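Local coordinates for oligopeptide-binding protein oppA (Lactococcus lactis, PDB 3DRF) that binds oligopeptides in a voluminous cavity, closing like a Venus fly-trap, as the receptor of the OppABCDF ABC transporter that takes them up, at residues A47-G52 / A57-M62; Y119-E124 / P129-D134; Y197-D202 / S211-T216. All blocks are in the same frame, centred on the assembly; numbering follows the deposited sequence.

Interaction 1: A47-G52 / A57-M62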
ATOM      1  N   ALA A  47      -4.088  12.917   8.398  1.00  8.63           N
ATOM      2  CA  ALA A  47      -5.395  12.369   8.823  1.00  8.42           C
ATOM      3  C   ALA A  47      -6.379  12.377   7.646  1.00  8.18           C
ATOM      4  O   ALA A  47      -6.628  13.356   7.094  1.00  9.13           O
ATOM      5  CB  ALA A  47      -6.009  13.158   9.973  1.00  9.49           C
ATOM      6  N   GLN A  48      -6.840  11.192   7.306  1.00  7.27           N
ATOM      7  CA  GLN A  48      -7.898  11.005   6.258  1.00  7.09           C
ATOM      8  C   GLN A  48      -8.641   9.730   6.602  1.00  6.76           C
ATOM      9  O   GLN A  48      -8.126   8.652   6.480  1.00  8.17           O
ATOM     10  CB  GLN A  48      -7.277  10.918   4.849  1.00  6.67           C
ATOM     11  CG  GLN A  48      -8.360  10.714   3.732  1.00  6.55           C
ATOM     12  CD  GLN A  48      -9.600  11.601   3.972  1.00  5.79           C
ATOM     13  OE1 GLN A  48     -10.636  11.134   4.268  1.00  6.32           O
ATOM     14  NE2 GLN A  48      -9.431  12.896   3.785  1.00  7.09           N
ATOM     15  N   TRP A  49      -9.869   9.896   7.074  1.00  6.02           N
ATOM     16  CA  TRP A  49     -10.617   8.757   7.623  1.00  5.87           C
ATOM     17  C   TRP A  49     -11.364   7.944   6.576  1.00  5.60           C
ATOM     18  O   TRP A  49     -11.843   6.885   6.846  1.00  5.94           O
ATOM     19  CB  TRP A  49     -11.584   9.277   8.742  1.00  5.98           C
ATOM     20  CG  TRP A  49     -10.775   9.803   9.971  1.00  6.06           C
ATOM     21  CD1 TRP A  49     -10.318  11.053  10.153  1.00  6.80           C
ATOM     22  CD2 TRP A  49     -10.318   9.023  11.082  1.00  5.95           C
ATOM     23  NE1 TRP A  49      -9.621  11.113  11.340  1.00  6.61           N
ATOM     24  CE2 TRP A  49      -9.618   9.884  11.931  1.00  6.59           C
ATOM     25  CE3 TRP A  49     -10.462   7.662  11.459  1.00  6.66           C
ATOM     26  CZ2 TRP A  49      -9.051   9.456  13.155  1.00  6.81           C
ATOM     27  CZ3 TRP A  49      -9.866   7.237  12.650  1.00  6.87           C
ATOM     28  CH2 TRP A  49      -9.163   8.145  13.484  1.00  7.52           C
ATOM     29  N   LEU A  50     -11.406   8.480   5.361  1.00  5.74           N
ATOM     30  CA  LEU A  50     -12.023   7.754   4.214  1.00  5.64           C
ATOM     31  C   LEU A  50     -10.949   6.996   3.449  1.00  5.65           C
ATOM     32  O   LEU A  50     -10.030   7.547   2.959  1.00  5.84           O
ATOM     33  CB  LEU A  50     -12.726   8.737   3.241  1.00  5.98           C
ATOM     34  CG  LEU A  50     -13.863   9.614   3.815  1.00  6.85           C
ATOM     35  CD1 LEU A  50     -14.505  10.406   2.680  1.00  7.77           C
ATOM     36  CD2 LEU A  50     -14.952   8.749   4.564  1.00  9.42           C
ATOM     37  N   SER A  51     -11.131   5.663   3.464  0.50  5.52           N
ATOM     38  CA  SER A  51     -10.162   4.776   2.807  0.50  6.04           C
ATOM     39  C   SER A  51      -9.866   5.201   1.378  0.50  6.06           C
ATOM     40  O   SER A  51      -8.706   5.249   0.964  0.50  6.01           O
ATOM     41  CB  SER A  51     -10.671   3.332   2.832  0.50  6.13           C
ATOM     42  OG  SER A  51      -9.730   2.416   2.317  0.60  6.73           O
ATOM     43  N   GLY A  52     -10.895   5.542   0.618  1.00  6.00           N
ATOM     44  CA  GLY A  52     -10.734   5.827  -0.796  1.00  6.40           C
ATOM     45  C   GLY A  52      -9.831   7.018  -1.050  1.00  5.74           C
ATOM     46  O   GLY A  52      -9.230   7.137  -2.118  1.00  6.76           O
ATOM     47  N   ALA A  57       0.271   4.156   4.479  1.00  7.32           N
ATOM     48  CA  ALA A  57       0.196   3.125   5.495  1.00  7.87           C
ATOM     49  C   ALA A  57       0.246   3.734   6.909  1.00  7.56           C
ATOM     50  O   ALA A  57      -0.247   3.164   7.823  1.00  8.60           O
ATOM     51  CB  ALA A  57       1.345   2.134   5.272  1.00  8.42           C
ATOM     52  N   THR A  58       0.884   4.876   7.036  1.00  7.19           N
ATOM     53  CA  THR A  58       1.032   5.549   8.350  1.00  7.94           C
ATOM     54  C   THR A  58      -0.356   5.836   8.957  1.00  7.73           C
ATOM     55  O   THR A  58      -0.686   5.370  10.002  1.00  8.10           O
ATOM     56  CB  THR A  58       1.822   6.831   8.173  1.00  7.96           C
ATOM     57  OG1 THR A  58       3.139   6.488   7.760  1.00 10.43           O
ATOM     58  CG2 THR A  58       1.950   7.597   9.500  1.00  9.37           C
ATOM     59  N   PHE A  59      -1.180   6.572   8.241  1.00  7.63           N
ATOM     60  CA  PHE A  59      -2.499   6.891   8.796  1.00  8.16           C
ATOM     61  C   PHE A  59      -3.444   5.662   8.803  1.00  8.15           C
ATOM     62  O   PHE A  59      -4.216   5.475   9.719  1.00  8.45           O
ATOM     63  CB  PHE A  59      -3.189   8.093   8.109  1.00  8.27           C
ATOM     64  CG  PHE A  59      -4.346   8.528   8.918  1.00  8.44           C
ATOM     65  CD1 PHE A  59      -4.147   9.125  10.120  1.00 10.05           C
ATOM     66  CD2 PHE A  59      -5.625   8.094   8.569  1.00  9.66           C
ATOM     67  CE1 PHE A  59      -5.274   9.427  10.937  1.00 11.40           C
ATOM     68  CE2 PHE A  59      -6.679   8.395   9.380  1.00 11.16           C
ATOM     69  CZ  PHE A  59      -6.522   9.022  10.488  1.00 11.15           C
ATOM     70  N   ALA A  60      -3.348   4.810   7.790  1.00  8.22           N
ATOM     71  CA  ALA A  60      -4.141   3.587   7.810  1.00  8.57           C
ATOM     72  C   ALA A  60      -3.896   2.804   9.112  1.00  8.33           C
ATOM     73  O   ALA A  60      -4.770   2.376   9.715  1.00  8.77           O
ATOM     74  CB  ALA A  60      -3.810   2.707   6.587  1.00  9.24           C
ATOM     75  N   THR A  61      -2.637   2.738   9.523  1.00  7.97           N
ATOM     76  CA  THR A  61      -2.282   2.049  10.766  1.00  8.18           C
ATOM     77  C   THR A  61      -2.800   2.815  12.009  1.00  7.97           C
ATOM     78  O   THR A  61      -3.409   2.242  12.847  1.00  8.37           O
ATOM     79  CB  THR A  61      -0.790   1.833  10.869  1.00  8.18           C
ATOM     80  OG1 THR A  61      -0.370   0.998   9.786  1.00 10.01           O
ATOM     81  CG2 THR A  61      -0.460   1.110  12.165  1.00  9.45           C
ATOM     82  N   MET A  62      -2.579   4.109  12.056  1.00  7.24           N
ATOM     83  CA  MET A  62      -3.073   4.960  13.183  1.00  7.34           C
ATOM     84  C   MET A  62      -4.591   4.988  13.355  1.00  7.08           C
ATOM     85  O   MET A  62      -5.043   5.218  14.428  1.00  7.77           O
ATOM     86  CB  MET A  62      -2.522   6.387  13.043  1.00  7.13           C
ATOM     87  CG  MET A  62      -0.979   6.447  13.103  1.00  7.99           C
ATOM     88  SD  MET A  62      -0.337   8.154  13.005  1.00  9.10           S
ATOM     89  CE  MET A  62      -0.658   8.752  14.682  1.00 10.00           C
TER
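The helical turn that carries Phe59 towards Ala47, Gln48 and Trp49 begins with a doubly gripped carbonyl, Ala57 O. It accepts the Thr61 backbone N-H on one face of its plane and the Thr61 hydroxyl on the other, with Thr61 OG1 2.9 Å from Ala57 O. The threonine hydroxyl thus finds an acceptor within its own helix. Across the contact no hydrogen bond forms; one phenyl ring does the work. Phe59 swings its CG anti to the backbone N (chi1 -167°), which carries the ring off the helix and against the loop. Ala47 CA then lies over one face of it, a CH-pi contact 3.7 Å from the ring centroid, and Gln48 N stands over that face as well, nearer the rim. Alanine suits the place because its small CB lets the backbone settle onto the ring. Gln48 O comes within 3.3 Å of Phe59 CE2. At the far corner Phe59 CZ stands over the middle of the indole face, 3.5 Å from Trp49 CE2. This is a T-shaped pair, edge of Phe59 to face of Trp49, with planes at 86°; the wide, flat indole offers a large target for such a ring end. The loop also bonds to itself: Gln48 OE1 receives the Leu50 N-H on a lone pair, with Leu50 N 3.0 Å from Gln48 OE1. The amide's other end, Gln48 NE2, bonds Thr214 OG1, and Trp49 NE1 donates a hydrogen bond to Thr215 O. The loop links strand 34-40 to helix 57-62 along the chain and shares a hydrophobic layer with strand 234-239, where Ile235 touches both Trp49 and Phe59, while Ala57 and Ala60 on the helix meet the bound peptide.

Interaction 2: Y119-E124 / P129-D134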
ATOM      1  N   TYR A 119     -22.279   2.124   2.175  1.00  5.64           N
ATOM      2  CA  TYR A 119     -21.381   1.193   1.442  1.00  5.35           C
ATOM      3  C   TYR A 119     -21.180   1.576  -0.048  1.00  5.56           C
ATOM      4  O   TYR A 119     -20.103   1.626  -0.522  1.00  5.64           O
ATOM      5  CB  TYR A 119     -21.939  -0.235   1.605  1.00  5.41           C
ATOM      6  CG  TYR A 119     -21.032  -1.239   0.904  1.00  6.33           C
ATOM      7  CD1 TYR A 119     -19.695  -1.461   1.321  1.00  6.24           C
ATOM      8  CD2 TYR A 119     -21.485  -1.911  -0.209  1.00  5.97           C
ATOM      9  CE1 TYR A 119     -18.869  -2.373   0.639  1.00  5.99           C
ATOM     10  CE2 TYR A 119     -20.673  -2.822  -0.895  1.00  6.09           C
ATOM     11  CZ  TYR A 119     -19.365  -3.028  -0.473  1.00  5.36           C
ATOM     12  OH  TYR A 119     -18.556  -3.935  -1.156  1.00  6.30           O
ATOM     13  N   GLU A 120     -22.285   1.832  -0.733  1.00  5.74           N
ATOM     14  CA  GLU A 120     -22.217   2.329  -2.114  1.00  5.89           C
ATOM     15  C   GLU A 120     -21.433   3.652  -2.178  1.00  5.46           C
ATOM     16  O   GLU A 120     -20.692   3.882  -3.104  1.00  5.74           O
ATOM     17  CB  GLU A 120     -23.675   2.494  -2.667  1.00  5.78           C
ATOM     18  CG  GLU A 120     -23.685   3.031  -4.116  1.00  6.50           C
ATOM     19  CD  GLU A 120     -23.595   4.574  -4.244  1.00  6.30           C
ATOM     20  OE1 GLU A 120     -23.726   5.277  -3.280  1.00  6.44           O
ATOM     21  OE2 GLU A 120     -23.404   4.973  -5.400  1.00  6.71           O
ATOM     22  N   PHE A 121     -21.589   4.499  -1.158  1.00  5.38           N
ATOM     23  CA  PHE A 121     -20.912   5.820  -1.213  1.00  5.36           C
ATOM     24  C   PHE A 121     -19.364   5.704  -1.234  1.00  5.38           C
ATOM     25  O   PHE A 121     -18.741   6.467  -1.903  1.00  5.48           O
ATOM     26  CB  PHE A 121     -21.411   6.748  -0.062  1.00  5.50           C
ATOM     27  CG  PHE A 121     -20.932   8.174  -0.205  1.00  5.61           C
ATOM     28  CD1 PHE A 121     -20.284   8.793   0.838  1.00  6.47           C
ATOM     29  CD2 PHE A 121     -21.124   8.871  -1.383  1.00  7.20           C
ATOM     30  CE1 PHE A 121     -19.852  10.087   0.724  1.00  8.18           C
ATOM     31  CE2 PHE A 121     -20.678  10.226  -1.509  1.00  8.54           C
ATOM     32  CZ  PHE A 121     -20.029  10.786  -0.448  1.00  8.71           C
ATOM     33  N   THR A 122     -18.813   4.687  -0.553  1.00  5.29           N
ATOM     34  CA  THR A 122     -17.357   4.372  -0.671  1.00  5.41           C
ATOM     35  C   THR A 122     -16.945   4.293  -2.187  1.00  5.16           C
ATOM     36  O   THR A 122     -15.957   4.832  -2.597  1.00  5.38           O
ATOM     37  CB  THR A 122     -17.107   3.020  -0.038  1.00  5.27           C
ATOM     38  OG1 THR A 122     -17.383   3.162   1.394  1.00  5.65           O
ATOM     39  CG2 THR A 122     -15.637   2.588  -0.259  1.00  6.49           C
ATOM     40  N   TYR A 123     -17.764   3.613  -2.994  1.00  5.14           N
ATOM     41  CA  TYR A 123     -17.440   3.443  -4.435  1.00  4.85           C
ATOM     42  C   TYR A 123     -17.412   4.805  -5.144  1.00  5.12           C
ATOM     43  O   TYR A 123     -16.591   5.003  -5.953  1.00  5.58           O
ATOM     44  CB  TYR A 123     -18.446   2.536  -5.121  1.00  4.96           C
ATOM     45  CG  TYR A 123     -18.287   1.048  -4.712  1.00  4.80           C
ATOM     46  CD1 TYR A 123     -18.884   0.554  -3.542  1.00  4.80           C
ATOM     47  CD2 TYR A 123     -17.489   0.164  -5.443  1.00  5.37           C
ATOM     48  CE1 TYR A 123     -18.760  -0.788  -3.151  1.00  4.71           C
ATOM     49  CE2 TYR A 123     -17.348  -1.207  -5.046  1.00  5.37           C
ATOM     50  CZ  TYR A 123     -18.015  -1.663  -3.936  1.00  4.86           C
ATOM     51  OH  TYR A 123     -17.845  -2.987  -3.578  1.00  5.62           O
ATOM     52  N   GLU A 124     -18.326   5.699  -4.791  1.00  5.51           N
ATOM     53  CA  GLU A 124     -18.350   7.012  -5.396  1.00  5.35           C
ATOM     54  C   GLU A 124     -17.113   7.801  -5.007  1.00  4.96           C
ATOM     55  O   GLU A 124     -16.589   8.509  -5.782  1.00  5.27           O
ATOM     56  CB  GLU A 124     -19.607   7.809  -4.967  1.00  5.59           C
ATOM     57  CG  GLU A 124     -20.969   7.120  -5.448  1.00  6.23           C
ATOM     58  CD  GLU A 124     -22.186   7.965  -5.222  1.00  6.37           C
ATOM     59  OE1 GLU A 124     -21.998   9.077  -4.857  1.00  7.03           O
ATOM     60  OE2 GLU A 124     -23.284   7.451  -5.366  1.00  6.55           O
ATOM     61  N   PRO A 129     -14.401  11.276 -10.196  1.00  5.96           N
ATOM     62  CA  PRO A 129     -13.069  11.950 -10.102  1.00  6.38           C
ATOM     63  C   PRO A 129     -13.041  13.266  -9.310  1.00  5.90           C
ATOM     64  O   PRO A 129     -12.026  13.729  -8.916  1.00  6.13           O
ATOM     65  CB  PRO A 129     -12.713  12.257 -11.590  1.00  6.66           C
ATOM     66  CG  PRO A 129     -13.500  11.265 -12.375  1.00  8.41           C
ATOM     67  CD  PRO A 129     -14.820  11.175 -11.630  1.00  6.62           C
ATOM     68  N   ALA A 130     -14.218  13.840  -9.067  1.00  5.90           N
ATOM     69  CA  ALA A 130     -14.290  15.126  -8.341  1.00  6.50           C
ATOM     70  C   ALA A 130     -13.747  15.063  -6.896  1.00  6.14           C
ATOM     71  O   ALA A 130     -13.341  16.029  -6.391  1.00  6.52           O
ATOM     72  CB  ALA A 130     -15.744  15.708  -8.380  1.00  7.07           C
ATOM     73  N   TYR A 131     -13.764  13.877  -6.267  1.00  5.51           N
ATOM     74  CA  TYR A 131     -13.218  13.698  -4.902  1.00  6.01           C
ATOM     75  C   TYR A 131     -11.673  13.613  -4.852  1.00  6.05           C
ATOM     76  O   TYR A 131     -11.114  13.713  -3.832  1.00  6.80           O
ATOM     77  CB  TYR A 131     -13.820  12.445  -4.187  1.00  6.06           C
ATOM     78  CG  TYR A 131     -15.353  12.452  -4.046  1.00  5.74           C
ATOM     79  CD1 TYR A 131     -16.133  11.699  -4.932  1.00  5.33           C
ATOM     80  CD2 TYR A 131     -15.986  13.224  -3.088  1.00  5.54           C
ATOM     81  CE1 TYR A 131     -17.514  11.695  -4.847  1.00  5.66           C
ATOM     82  CE2 TYR A 131     -17.399  13.218  -2.955  1.00  5.76           C
ATOM     83  CZ  TYR A 131     -18.157  12.466  -3.851  1.00  5.77           C
ATOM     84  OH  TYR A 131     -19.510  12.437  -3.801  1.00  6.36           O
ATOM     85  N   GLY A 132     -11.020  13.406  -6.004  1.00  6.03           N
ATOM     86  CA  GLY A 132      -9.550  13.419  -6.069  1.00  6.25           C
ATOM     87  C   GLY A 132      -8.878  12.090  -5.687  1.00  6.22           C
ATOM     88  O   GLY A 132      -7.727  12.086  -5.443  1.00  7.42           O
ATOM     89  N   SER A 133      -9.610  10.991  -5.673  1.00  5.76           N
ATOM     90  CA  SER A 133      -8.993   9.706  -5.306  1.00  5.56           C
ATOM     91  C   SER A 133      -7.923   9.275  -6.307  1.00  5.95           C
ATOM     92  O   SER A 133      -8.058   9.530  -7.442  1.00  6.27           O
ATOM     93  CB  SER A 133     -10.058   8.590  -5.256  1.00  5.25           C
ATOM     94  OG  SER A 133      -9.444   7.367  -4.869  1.00  5.45           O
ATOM     95  N   ASP A 134      -6.881   8.612  -5.795  1.00  5.44           N
ATOM     96  CA  ASP A 134      -5.822   8.035  -6.640  1.00  5.24           C
ATOM     97  C   ASP A 134      -5.993   6.496  -6.747  1.00  5.06           C
ATOM     98  O   ASP A 134      -5.113   5.857  -7.258  1.00  6.02           O
ATOM     99  CB  ASP A 134      -4.466   8.376  -5.983  1.00  5.71           C
ATOM    100  CG  ASP A 134      -4.295   9.881  -5.775  1.00  6.54           C
ATOM    101  OD1 ASP A 134      -4.429  10.586  -6.718  1.00  8.50           O
ATOM    102  OD2 ASP A 134      -4.098  10.276  -4.654  1.00  9.40           O
TER
HETATM  103  O   HOH W   1     -20.591  11.410  -6.139  1.00  6.85           O
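Tyr131 points its hydroxyl at the rim of Phe121, Tyr131 OH lying 3.4 Å from Phe121 CE2 and near the plane of that ring. The two rings are turned almost perpendicular, at 86°, but meet obliquely. Nearer the root of the tyrosine, Glu124 O approaches the ring obliquely, 3.3 Å from Tyr131 CD1. Tyrosine fits here because its ring can pack on the helix while its hydroxyl still finds a polar partner: a water 2.8 Å from Tyr131 OH. That water donates a hydrogen bond to Glu124 OE1 over 3.0 Å and so ties the two side chains together without a direct bond. CG of Glu124 lies beside the backbone N (chi1 -63°) and the chain extends beyond it, which brings OE1 to the edge of the Phe121 ring. Further out, Lys117 forms salt bridges with Glu124 OE2 and Glu120 OE1, which should help set the rotation of the Glu124 carboxylate whose OE1 takes the water's hydrogen bond. Pro205 touches Tyr131, and Tyr197 meets Phe121 edge-to-face. Past the end of helix 116-127, residues 129-131 make a 3-10 turn in which Gly132 N bonds Pro129 O, and Gly132 takes a positive phi that glycine adopts readily. A helix whose exit makes a 3-10 turn and lays an aromatic back on its last turns is local helix-to-loop packing, here on the link from helix 116-127 to helix 146-150 of the family 5 solute-binding fold.

Interaction 3: Y197-D202 / S211-T216; sequences YQYLKD and SPKTTT
Lys213 sets its CG beside the backbone N, opposite the carbonyl carbon (chi1 -72°), and runs fully extended from there, while Tyr199 has its CG turned away from its own N (chi1 -171°). The lysine chain passes over one face of the phenol. Its CD stands towards the rim of that face, 4.1 Å from the Tyr199 ring centroid in a CH-pi contact. The ammonium group continues over the same face as a cation-pi partner, with Lys213 NZ 4.5 Å from that centroid. Its shorter bond is to the backbone of the same residue: Lys213 NZ donates to Tyr199 O over 2.9 Å, almost in line with the carbonyl at 165°. Lysine suits the place: its methylenes cover the ring, and its ammonium charge still meets the partial negative charge of this carbonyl oxygen. The lysine leaves the loop from an ST turn, in which Ser211 OG accepts from Lys213 N at 3.0 Å. Ser211 O is held as well, by Thr214 N on one face of its plane and by the hydroxyl of Thr215 on the other, so the side chains of Ser211 and Thr215 bond to backbone groups of this turn. Against the root of the lysine, Leu200 supplies the apolar part. Its CD2 lies 3.6 Å from Lys213 CB, and farther along 4.0 Å from Thr214 CG2. Thr214 OG1 bonds Leu208 O, a residue whose side chain also touches Leu200. Tyr199 OH reaches past the lysine to Lys217 O.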
ATOM      1  N   TYR A 197     -22.441   8.760   4.495  1.00  6.36           N
ATOM      2  CA  TYR A 197     -23.079   9.603   3.474  1.00  6.77           C
ATOM      3  C   TYR A 197     -23.955  10.740   4.052  1.00  6.51           C
ATOM      4  O   TYR A 197     -23.836  11.824   3.634  1.00  6.49           O
ATOM      5  CB  TYR A 197     -23.864   8.731   2.487  1.00  6.89           C
ATOM      6  CG  TYR A 197     -24.672   9.561   1.510  1.00  7.57           C
ATOM      7  CD1 TYR A 197     -24.064  10.233   0.473  1.00  8.35           C
ATOM      8  CD2 TYR A 197     -26.043   9.699   1.670  1.00  8.73           C
ATOM      9  CE1 TYR A 197     -24.827  11.004  -0.407  1.00  9.74           C
ATOM     10  CE2 TYR A 197     -26.809  10.454   0.780  1.00  9.33           C
ATOM     11  CZ  TYR A 197     -26.168  11.101  -0.220  1.00  9.73           C
ATOM     12  OH  TYR A 197     -26.873  11.882  -1.138  1.00 13.33           O
ATOM     13  N   GLN A 198     -24.784  10.454   5.041  1.00  7.19           N
ATOM     14  CA  GLN A 198     -25.631  11.531   5.586  1.00  7.20           C
ATOM     15  C   GLN A 198     -24.792  12.635   6.231  1.00  7.42           C
ATOM     16  O   GLN A 198     -25.156  13.755   6.160  1.00  8.76           O
ATOM     17  CB  GLN A 198     -26.656  10.977   6.601  1.00  7.75           C
ATOM     18  CG  GLN A 198     -27.789  10.145   5.997  1.00  7.99           C
ATOM     19  CD  GLN A 198     -28.617  10.909   4.972  1.00  8.51           C
ATOM     20  OE1 GLN A 198     -28.859  12.075   5.092  1.00  8.58           O
ATOM     21  NE2 GLN A 198     -29.044  10.213   3.961  1.00 11.00           N
ATOM     22  N   TYR A 199     -23.672  12.279   6.847  1.00  7.47           N
ATOM     23  CA  TYR A 199     -22.755  13.270   7.467  1.00  7.29           C
ATOM     24  C   TYR A 199     -22.002  14.161   6.438  1.00  7.62           C
ATOM     25  O   TYR A 199     -21.712  15.276   6.699  1.00  8.27           O
ATOM     26  CB  TYR A 199     -21.753  12.497   8.314  1.00  7.49           C
ATOM     27  CG  TYR A 199     -20.840  13.318   9.215  1.00  7.80           C
ATOM     28  CD1 TYR A 199     -21.366  14.149  10.229  1.00  9.13           C
ATOM     29  CD2 TYR A 199     -19.464  13.208   9.117  1.00  7.45           C
ATOM     30  CE1 TYR A 199     -20.541  14.841  11.084  1.00  9.92           C
ATOM     31  CE2 TYR A 199     -18.631  13.915   9.969  1.00  8.22           C
ATOM     32  CZ  TYR A 199     -19.195  14.735  10.933  1.00  9.17           C
ATOM     33  OH  TYR A 199     -18.386  15.468  11.800  1.00 10.17           O
ATOM     34  N   LEU A 200     -21.715  13.588   5.287  1.00  7.30           N
ATOM     35  CA  LEU A 200     -20.819  14.159   4.281  1.00  7.83           C
ATOM     36  C   LEU A 200     -21.511  14.704   3.022  1.00  8.54           C
ATOM     37  O   LEU A 200     -20.875  15.302   2.209  1.00  8.17           O
ATOM     38  CB  LEU A 200     -19.789  13.071   3.858  1.00  7.70           C
ATOM     39  CG  LEU A 200     -18.882  12.546   5.008  1.00  7.26           C
ATOM     40  CD1 LEU A 200     -17.913  11.440   4.459  1.00  8.90           C
ATOM     41  CD2 LEU A 200     -18.057  13.692   5.628  1.00  7.60           C
ATOM     42  N   LYS A 201     -22.812  14.487   2.901  1.00  9.10           N
ATOM     43  CA  LYS A 201     -23.522  14.769   1.646  1.00 10.64           C
ATOM     44  C   LYS A 201     -23.628  16.266   1.300  1.00 11.39           C
ATOM     45  O   LYS A 201     -23.861  16.559   0.197  1.00 13.79           O
ATOM     46  CB  LYS A 201     -24.914  14.139   1.639  1.00 10.60           C
ATOM     47  CG  LYS A 201     -25.799  14.725   2.661  1.00 10.78           C
ATOM     48  CD  LYS A 201     -27.230  14.127   2.530  1.00 11.04           C
ATOM     49  CE  LYS A 201     -28.174  14.872   3.477  1.00 11.46           C
ATOM     50  NZ  LYS A 201     -29.528  14.249   3.413  1.00 11.19           N
ATOM     51  N   ASP A 202     -23.378  17.152   2.235  0.50 11.70           N
ATOM     52  CA  ASP A 202     -23.351  18.579   1.882  0.50 11.94           C
ATOM     53  C   ASP A 202     -21.940  19.173   1.990  0.50 10.81           C
ATOM     54  O   ASP A 202     -21.767  20.374   2.283  0.50 10.00           O
ATOM     55  CB  ASP A 202     -24.329  19.377   2.730  0.50 12.61           C
ATOM     56  CG  ASP A 202     -25.785  19.002   2.482  0.50 13.70           C
ATOM     57  OD1 ASP A 202     -26.172  18.631   1.348  0.50 14.60           O
ATOM     58  OD2 ASP A 202     -26.559  19.100   3.452  0.50 16.73           O
ATOM     59  N   SER A 211     -11.857  18.613   4.224  1.00  7.72           N
ATOM     60  CA  SER A 211     -12.897  18.999   5.173  1.00  7.55           C
ATOM     61  C   SER A 211     -12.555  18.508   6.611  1.00  7.71           C
ATOM     62  O   SER A 211     -12.047  17.434   6.771  1.00  7.25           O
ATOM     63  CB  SER A 211     -14.255  18.362   4.744  1.00  7.81           C
ATOM     64  OG  SER A 211     -15.276  18.556   5.759  1.00  7.91           O
ATOM     65  N   PRO A 212     -12.932  19.271   7.644  1.00  7.98           N
ATOM     66  CA  PRO A 212     -12.801  18.753   9.015  1.00  8.52           C
ATOM     67  C   PRO A 212     -13.549  17.407   9.157  1.00  7.86           C
ATOM     68  O   PRO A 212     -13.149  16.570   9.877  1.00  7.83           O
ATOM     69  CB  PRO A 212     -13.493  19.838   9.864  1.00  8.81           C
ATOM     70  CG  PRO A 212     -13.273  21.128   9.080  1.00 10.16           C
ATOM     71  CD  PRO A 212     -13.410  20.682   7.623  1.00  8.71           C
ATOM     72  N   LYS A 213     -14.607  17.205   8.376  1.00  7.10           N
ATOM     73  CA  LYS A 213     -15.427  16.013   8.544  1.00  7.45           C
ATOM     74  C   LYS A 213     -14.746  14.705   8.084  1.00  6.84           C
ATOM     75  O   LYS A 213     -15.230  13.666   8.347  1.00  7.37           O
ATOM     76  CB  LYS A 213     -16.743  16.214   7.779  1.00  7.83           C
ATOM     77  CG  LYS A 213     -17.711  17.246   8.463  1.00  9.66           C
ATOM     78  CD  LYS A 213     -19.115  17.266   7.780  1.00 11.57           C
ATOM     79  CE  LYS A 213     -20.028  18.024   8.631  1.00 14.15           C
ATOM     80  NZ  LYS A 213     -21.372  17.798   7.983  1.00 14.27           N
ATOM     81  N   THR A 214     -13.607  14.793   7.407  1.00  6.38           N
ATOM     82  CA  THR A 214     -12.837  13.572   7.047  1.00  6.28           C
ATOM     83  C   THR A 214     -11.436  13.579   7.639  1.00  6.63           C
ATOM     84  O   THR A 214     -10.672  12.744   7.328  1.00  6.92           O
ATOM     85  CB  THR A 214     -12.702  13.389   5.496  1.00  6.52           C
ATOM     86  OG1 THR A 214     -11.813  14.391   4.964  1.00  6.85           O
ATOM     87  CG2 THR A 214     -14.121  13.363   4.780  1.00  6.64           C
ATOM     88  N   THR A 215     -11.139  14.545   8.495  1.00  7.13           N
ATOM     89  CA  THR A 215      -9.740  14.775   9.000  1.00  7.72           C
ATOM     90  C   THR A 215      -9.729  14.884  10.534  1.00  7.83           C
ATOM     91  O   THR A 215      -9.306  13.990  11.190  1.00  8.84           O
ATOM     92  CB  THR A 215      -9.098  16.010   8.305  1.00  7.67           C
ATOM     93  OG1 THR A 215      -9.928  17.165   8.526  1.00  7.74           O
ATOM     94  CG2 THR A 215      -9.018  15.803   6.766  1.00  8.52           C
ATOM     95  N   THR A 216     -10.237  15.983  11.068  1.00  8.20           N
ATOM     96  CA  THR A 216     -10.219  16.253  12.527  1.00  9.40           C
ATOM     97  C   THR A 216     -11.492  15.870  13.232  1.00  9.31           C
ATOM     98  O   THR A 216     -11.455  15.627  14.398  1.00 10.16           O
ATOM     99  CB  THR A 216      -9.944  17.734  12.778  1.00  9.91           C
ATOM    100  OG1 THR A 216     -10.829  18.486  11.960  1.00 10.92           O
ATOM    101  CG2 THR A 216      -8.459  18.084  12.414  1.00 11.32           C
TER

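Along the chain the contacts follow one another without overlap: interaction 1, then interaction 2, then interaction 3. Their centres form a compact triangle, about 15 Å from interaction 1 to each of the others and about 13 Å between interactions 2 and 3. Loop 47-52 meets both others, Gly52 O bonding Ser133 OG and Trp49 N bonding Thr214 O, while Phe121 packs on Tyr197 between interactions 2 and 3. Interaction 1 borders the five-stranded mixed sheet that includes 34-40 and 234-239, and the loop of interaction 3 leads on to its strand 224-230. Helix 116-127 lies beyond. The result is a continuous packed block from the peptide-contacting helix 57-62 outward.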